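Local structure of hypothetical protein PH1789 (Pyrococcus horikoshii, 1WR2) at residues I124-F138 with L194-I208. The protein is of unknown function but contains an ATP-grasp domain, a mixed alpha/beta fold. Residues are numbered along the deposited sequence; the frame is centred on the assembly and turned at random.
Sequences IGVTEDPQFGHAIMF and LLKVSKLVDDLKDYI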
loop_
_atom_site.group_PDB
_atom_site.type_symbol
_atom_site.label_atom_id
_atom_site.label_comp_id
_atom_site.label_asym_id
_atom_site.label_seq_id
_atom_site.Cartn_x
_atom_site.Cartn_y
_atom_site.Cartn_z
ATOM N N ILE A 124 -2.598 4.293 7.135
ATOM C CA ILE A 124 -1.517 5.171 7.548
ATOM C C ILE A 124 -1.260 6.106 6.378
ATOM O O ILE A 124 -0.923 5.662 5.273
ATOM C CB ILE A 124 -0.231 4.398 7.881
ATOM C CG1 ILE A 124 -0.422 3.607 9.180
ATOM C CG2 ILE A 124 0.932 5.367 8.010
ATOM C CD1 ILE A 124 0.763 2.724 9.554
ATOM N N GLY A 125 -1.448 7.399 6.617
ATOM C CA GLY A 125 -1.234 8.384 5.574
ATOM C C GLY A 125 -0.129 9.374 5.900
ATOM O O GLY A 125 0.216 9.581 7.061
ATOM N N VAL A 126 0.419 9.983 4.858
ATOM C CA VAL A 126 1.482 10.966 4.983
ATOM C C VAL A 126 1.247 12.094 3.991
ATOM O O VAL A 126 0.993 11.864 2.806
ATOM C CB VAL A 126 2.870 10.335 4.709
ATOM C CG1 VAL A 126 3.940 11.415 4.644
ATOM C CG2 VAL A 126 3.208 9.338 5.807
ATOM N N THR A 127 1.289 13.318 4.492
ATOM C CA THR A 127 1.126 14.496 3.655
ATOM C C THR A 127 2.206 15.468 4.091
ATOM O O THR A 127 2.819 15.286 5.151
ATOM C CB THR A 127 -0.251 15.158 3.849
ATOM O OG1 THR A 127 -0.409 15.571 5.213
ATOM C CG2 THR A 127 -1.358 14.186 3.478
ATOM N N GLU A 128 2.455 16.479 3.268
ATOM C CA GLU A 128 3.451 17.494 3.581
ATOM C C GLU A 128 2.787 18.864 3.618
ATOM O O GLU A 128 2.156 19.285 2.644
ATOM C CB GLU A 128 4.561 17.516 2.534
ATOM C CG GLU A 128 5.621 18.560 2.833
ATOM C CD GLU A 128 6.708 18.609 1.788
ATOM O OE1 GLU A 128 6.391 18.902 0.617
ATOM O OE2 GLU A 128 7.879 18.354 2.138
ATOM N N ASP A 129 2.934 19.557 4.743
ATOM C CA ASP A 129 2.363 20.889 4.916
ATOM C C ASP A 129 3.381 21.958 4.513
ATOM O O ASP A 129 4.587 21.804 4.737
ATOM C CB ASP A 129 1.954 21.102 6.372
ATOM C CG ASP A 129 1.425 22.500 6.627
ATOM O OD1 ASP A 129 0.211 22.729 6.443
ATOM O OD2 ASP A 129 2.227 23.379 6.997
ATOM N N PRO A 130 2.905 23.068 3.924
ATOM C CA PRO A 130 3.783 24.162 3.488
ATOM C C PRO A 130 4.623 24.770 4.617
ATOM O O PRO A 130 5.788 25.124 4.415
ATOM C CB PRO A 130 2.804 25.176 2.895
ATOM C CG PRO A 130 1.654 24.320 2.442
ATOM C CD PRO A 130 1.502 23.353 3.577
ATOM N N GLN A 131 4.027 24.868 5.802
ATOM C CA GLN A 131 4.686 25.447 6.972
ATOM C C GLN A 131 5.290 24.457 7.976
ATOM O O GLN A 131 6.324 24.742 8.579
ATOM C CB GLN A 131 3.696 26.342 7.728
ATOM C CG GLN A 131 3.340 27.654 7.044
ATOM C CD GLN A 131 2.471 27.471 5.813
ATOM O OE1 GLN A 131 2.853 27.860 4.709
ATOM N NE2 GLN A 131 1.291 26.886 6.000
ATOM N N PHE A 132 4.656 23.300 8.153
ATOM C CA PHE A 132 5.119 22.322 9.134
ATOM C C PHE A 132 5.819 21.061 8.646
ATOM O O PHE A 132 6.241 20.242 9.462
ATOM C CB PHE A 132 3.943 21.919 10.028
ATOM C CG PHE A 132 3.445 23.031 10.916
ATOM C CD1 PHE A 132 4.034 23.266 12.158
ATOM C CD2 PHE A 132 2.411 23.858 10.500
ATOM C CE1 PHE A 132 3.598 24.314 12.972
ATOM C CE2 PHE A 132 1.964 24.913 11.308
ATOM C CZ PHE A 132 2.562 25.140 12.546
ATOM N N GLY A 133 5.945 20.890 7.336
ATOM C CA GLY A 133 6.604 19.699 6.827
ATOM C C GLY A 133 5.690 18.480 6.771
ATOM O O GLY A 133 4.459 18.609 6.721
ATOM N N HIS A 134 6.292 17.290 6.789
ATOM C CA HIS A 134 5.532 16.045 6.714
ATOM C C HIS A 134 4.826 15.651 7.999
ATOM O O HIS A 134 5.332 15.852 9.103
ATOM C CB HIS A 134 6.425 14.873 6.280
ATOM C CG HIS A 134 6.896 14.964 4.863
ATOM N ND1 HIS A 134 8.057 15.614 4.501
ATOM C CD2 HIS A 134 6.352 14.498 3.712
ATOM C CE1 HIS A 134 8.208 15.545 3.190
ATOM N NE2 HIS A 134 7.187 14.872 2.688
ATOM N N ALA A 135 3.640 15.078 7.832
ATOM C CA ALA A 135 2.851 14.616 8.954
ATOM C C ALA A 135 2.380 13.208 8.642
ATOM O O ALA A 135 2.099 12.872 7.484
ATOM C CB ALA A 135 1.669 15.539 9.180
ATOM N N ILE A 136 2.310 12.384 9.678
ATOM C CA ILE A 136 1.864 11.020 9.542
ATOM C C ILE A 136 0.497 10.916 10.231
ATOM O O ILE A 136 0.290 11.473 11.310
ATOM C CB ILE A 136 2.886 10.054 10.178
ATOM C CG1 ILE A 136 2.461 8.603 9.937
ATOM C CG2 ILE A 136 3.037 10.362 11.670
ATOM C CD1 ILE A 136 3.590 7.605 10.159
ATOM N N MET A 137 -0.433 10.223 9.579
ATOM C CA MET A 137 -1.800 10.050 10.081
ATOM C C MET A 137 -2.135 8.582 10.295
ATOM O O MET A 137 -1.614 7.699 9.604
ATOM C CB MET A 137 -2.821 10.611 9.075
ATOM C CG MET A 137 -2.952 12.127 8.999
ATOM S SD MET A 137 -1.464 13.013 8.464
ATOM C CE MET A 137 -1.504 12.789 6.669
ATOM N N PHE A 138 -3.039 8.334 11.233
ATOM C CA PHE A 138 -3.491 6.988 11.540
ATOM C C PHE A 138 -4.983 7.009 11.833
ATOM O O PHE A 138 -5.489 7.950 12.441
ATOM C CB PHE A 138 -2.772 6.422 12.761
ATOM C CG PHE A 138 -3.339 5.117 13.229
ATOM C CD1 PHE A 138 -3.121 3.948 12.502
ATOM C CD2 PHE A 138 -4.140 5.062 14.369
ATOM C CE1 PHE A 138 -3.690 2.749 12.895
ATOM C CE2 PHE A 138 -4.718 3.861 14.775
ATOM C CZ PHE A 138 -4.494 2.701 14.037
ATOM N N LEU A 194 4.183 2.586 12.109
ATOM C CA LEU A 194 4.218 4.039 12.188
ATOM C C LEU A 194 5.655 4.558 12.297
ATOM O O LEU A 194 6.016 5.552 11.660
ATOM C CB LEU A 194 3.384 4.518 13.387
ATOM C CG LEU A 194 1.854 4.501 13.245
ATOM C CD1 LEU A 194 1.214 4.721 14.625
ATOM C CD2 LEU A 194 1.412 5.590 12.244
ATOM N N LEU A 195 6.477 3.891 13.104
ATOM C CA LEU A 195 7.866 4.325 13.276
ATOM C C LEU A 195 8.675 4.103 12.001
ATOM O O LEU A 195 9.513 4.925 11.642
ATOM C CB LEU A 195 8.524 3.592 14.455
ATOM C CG LEU A 195 7.978 3.898 15.858
ATOM C CD1 LEU A 195 8.740 3.063 16.875
ATOM C CD2 LEU A 195 8.122 5.388 16.183
ATOM N N LYS A 196 8.427 2.991 11.319
ATOM C CA LYS A 196 9.137 2.713 10.081
ATOM C C LYS A 196 8.721 3.709 8.999
ATOM O O LYS A 196 9.557 4.190 8.237
ATOM C CB LYS A 196 8.887 1.264 9.638
ATOM C CG LYS A 196 9.729 0.254 10.435
ATOM C CD LYS A 196 9.430 -1.195 10.074
ATOM C CE LYS A 196 10.448 -2.126 10.741
ATOM N NZ LYS A 196 9.933 -3.511 10.896
ATOM N N VAL A 197 7.437 4.037 8.922
ATOM C CA VAL A 197 7.020 5.019 7.922
ATOM C C VAL A 197 7.631 6.372 8.246
ATOM O O VAL A 197 8.060 7.107 7.353
ATOM C CB VAL A 197 5.479 5.170 7.872
ATOM C CG1 VAL A 197 5.097 6.372 6.998
ATOM C CG2 VAL A 197 4.862 3.897 7.317
ATOM N N SER A 198 7.661 6.702 9.535
ATOM C CA SER A 198 8.224 7.966 9.996
ATOM C C SER A 198 9.686 8.075 9.562
ATOM O O SER A 198 10.126 9.116 9.085
ATOM C CB SER A 198 8.118 8.047 11.528
ATOM O OG SER A 198 8.678 9.241 12.039
ATOM N N LYS A 199 10.425 6.983 9.734
ATOM C CA LYS A 199 11.842 6.914 9.371
ATOM C C LYS A 199 11.999 7.074 7.863
ATOM O O LYS A 199 12.800 7.882 7.382
ATOM C CB LYS A 199 12.415 5.565 9.831
ATOM C CG LYS A 199 13.805 5.232 9.305
ATOM C CD LYS A 199 14.828 6.303 9.664
ATOM C CE LYS A 199 16.212 5.936 9.135
ATOM N NZ LYS A 199 17.192 7.034 9.338
ATOM N N LEU A 200 11.214 6.300 7.127
ATOM C CA LEU A 200 11.222 6.330 5.672
ATOM C C LEU A 200 10.964 7.747 5.153
ATOM O O LEU A 200 11.697 8.250 4.299
ATOM C CB LEU A 200 10.146 5.360 5.147
ATOM C CG LEU A 200 9.941 5.089 3.651
ATOM C CD1 LEU A 200 9.069 3.863 3.508
ATOM C CD2 LEU A 200 9.295 6.274 2.955
ATOM N N VAL A 201 9.930 8.393 5.685
ATOM C CA VAL A 201 9.577 9.746 5.261
ATOM C C VAL A 201 10.622 10.787 5.667
ATOM O O VAL A 201 10.940 11.693 4.889
ATOM C CB VAL A 201 8.202 10.152 5.828
ATOM C CG1 VAL A 201 7.842 11.571 5.389
ATOM C CG2 VAL A 201 7.147 9.157 5.351
ATOM N N ASP A 202 11.149 10.662 6.879
ATOM C CA ASP A 202 12.158 11.603 7.351
ATOM C C ASP A 202 13.384 11.501 6.429
ATOM O O ASP A 202 13.913 12.507 5.962
ATOM C CB ASP A 202 12.513 11.279 8.807
ATOM C CG ASP A 202 13.343 12.370 9.475
ATOM O OD1 ASP A 202 13.084 13.562 9.230
ATOM O OD2 ASP A 202 14.243 12.028 10.266
ATOM N N ASP A 203 13.812 10.276 6.143
ATOM C CA ASP A 203 14.954 10.042 5.263
ATOM C C ASP A 203 14.739 10.606 3.870
ATOM O O ASP A 203 15.623 11.252 3.300
ATOM C CB ASP A 203 15.211 8.547 5.119
ATOM C CG ASP A 203 16.032 7.992 6.240
ATOM O OD1 ASP A 203 16.202 8.695 7.259
ATOM O OD2 ASP A 203 16.501 6.850 6.102
ATOM N N LEU A 204 13.552 10.353 3.330
ATOM C CA LEU A 204 13.214 10.777 1.983
ATOM C C LEU A 204 12.351 12.028 1.898
ATOM O O LEU A 204 11.655 12.224 0.901
ATOM C CB LEU A 204 12.500 9.627 1.273
ATOM C CG LEU A 204 13.141 8.241 1.415
ATOM C CD1 LEU A 204 12.167 7.185 0.912
ATOM C CD2 LEU A 204 14.452 8.184 0.647
ATOM N N LYS A 205 12.393 12.881 2.919
ATOM C CA LYS A 205 11.562 14.080 2.900
ATOM C C LYS A 205 11.701 14.976 1.669
ATOM O O LYS A 205 10.757 15.683 1.310
ATOM C CB LYS A 205 11.761 14.908 4.177
ATOM C CG LYS A 205 13.177 15.332 4.486
ATOM C CD LYS A 205 13.171 16.249 5.705
ATOM C CE LYS A 205 14.568 16.455 6.268
ATOM N NZ LYS A 205 15.119 15.195 6.858
ATOM N N ASP A 206 12.854 14.955 1.009
ATOM C CA ASP A 206 13.019 15.785 -0.181
ATOM C C ASP A 206 12.483 15.086 -1.428
ATOM O O ASP A 206 12.312 15.709 -2.479
ATOM C CB ASP A 206 14.491 16.149 -0.389
ATOM C CG ASP A 206 14.980 17.175 0.611
ATOM O OD1 ASP A 206 14.348 18.249 0.714
ATOM O OD2 ASP A 206 15.993 16.910 1.293
ATOM N N TYR A 207 12.211 13.792 -1.300
ATOM C CA TYR A 207 11.701 12.997 -2.410
ATOM C C TYR A 207 10.185 12.849 -2.439
ATOM O O TYR A 207 9.543 13.096 -3.464
ATOM C CB TYR A 207 12.305 11.593 -2.374
ATOM C CG TYR A 207 13.788 11.538 -2.640
ATOM C CD1 TYR A 207 14.303 11.834 -3.903
ATOM C CD2 TYR A 207 14.680 11.184 -1.630
ATOM C CE1 TYR A 207 15.669 11.777 -4.152
ATOM C CE2 TYR A 207 16.047 11.126 -1.868
ATOM C CZ TYR A 207 16.535 11.421 -3.129
ATOM O OH TYR A 207 17.890 11.362 -3.362
ATOM N N ILE A 208 9.626 12.436 -1.306
ATOM C CA ILE A 208 8.194 12.184 -1.177
ATOM C C ILE A 208 7.307 13.373 -0.802
ATOM O O ILE A 208 7.562 14.080 0.174
ATOM C CB ILE A 208 7.962 11.051 -0.152
ATOM C CG1 ILE A 208 8.775 9.828 -0.569
ATOM C CG2 ILE A 208 6.469 10.716 -0.040
ATOM C CD1 ILE A 208 8.932 8.798 0.524
#
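His-134 joins the hairpin 124-138 to the segment 194-208 through a single side-chain hydrogen bond, NE2 to Ile-208 O, at 2.7 Å. The acceptor lies close to the ring plane, the N-H points at it with an angle of 153°, and the donor stands somewhat out of the carbonyl plane. A methyl of Val-201 rests over one ring face, its CG1 3.9 Å from the centroid in a CH-pi contact, while Lys-205 O sits at the ring edge, 3.2 Å from His-134 CE1. With CG anti to its carbonyl carbon (chi1 -68°), the imidazole extends to the turn that follows the helix.

Beyond the ring the touching side chains are mostly apolar. Val-126 CG2 meets Val-197 CG1 at 3.7 Å, and the Val-126 methyls meet those of Val-201 tip to tip. Ile-136 keeps CG1 anti to the backbone N (chi1 -176°), which carries CD1 to the helix, 3.6 Å from Leu-194 CD2 and against Val-197. The same leucine methyl also touches Ile-124 and Phe-138.

On the adjacent strand 208-218, Met-211 extends the layer beside Val-126 and Val-201, and Leu-213 beside Ile-124 and Val-197. Lys-235 forms a salt bridge with Glu-128 and a hydrogen bond to Lys-205 O. Helix 194-203 thus packs on one face of the antiparallel sheet, nearly antiparallel to strand 133-138. Aliphatic contacts make up much of the interface, whereas His-134 probably helps to position the chain at Ile-208, where the strand begins.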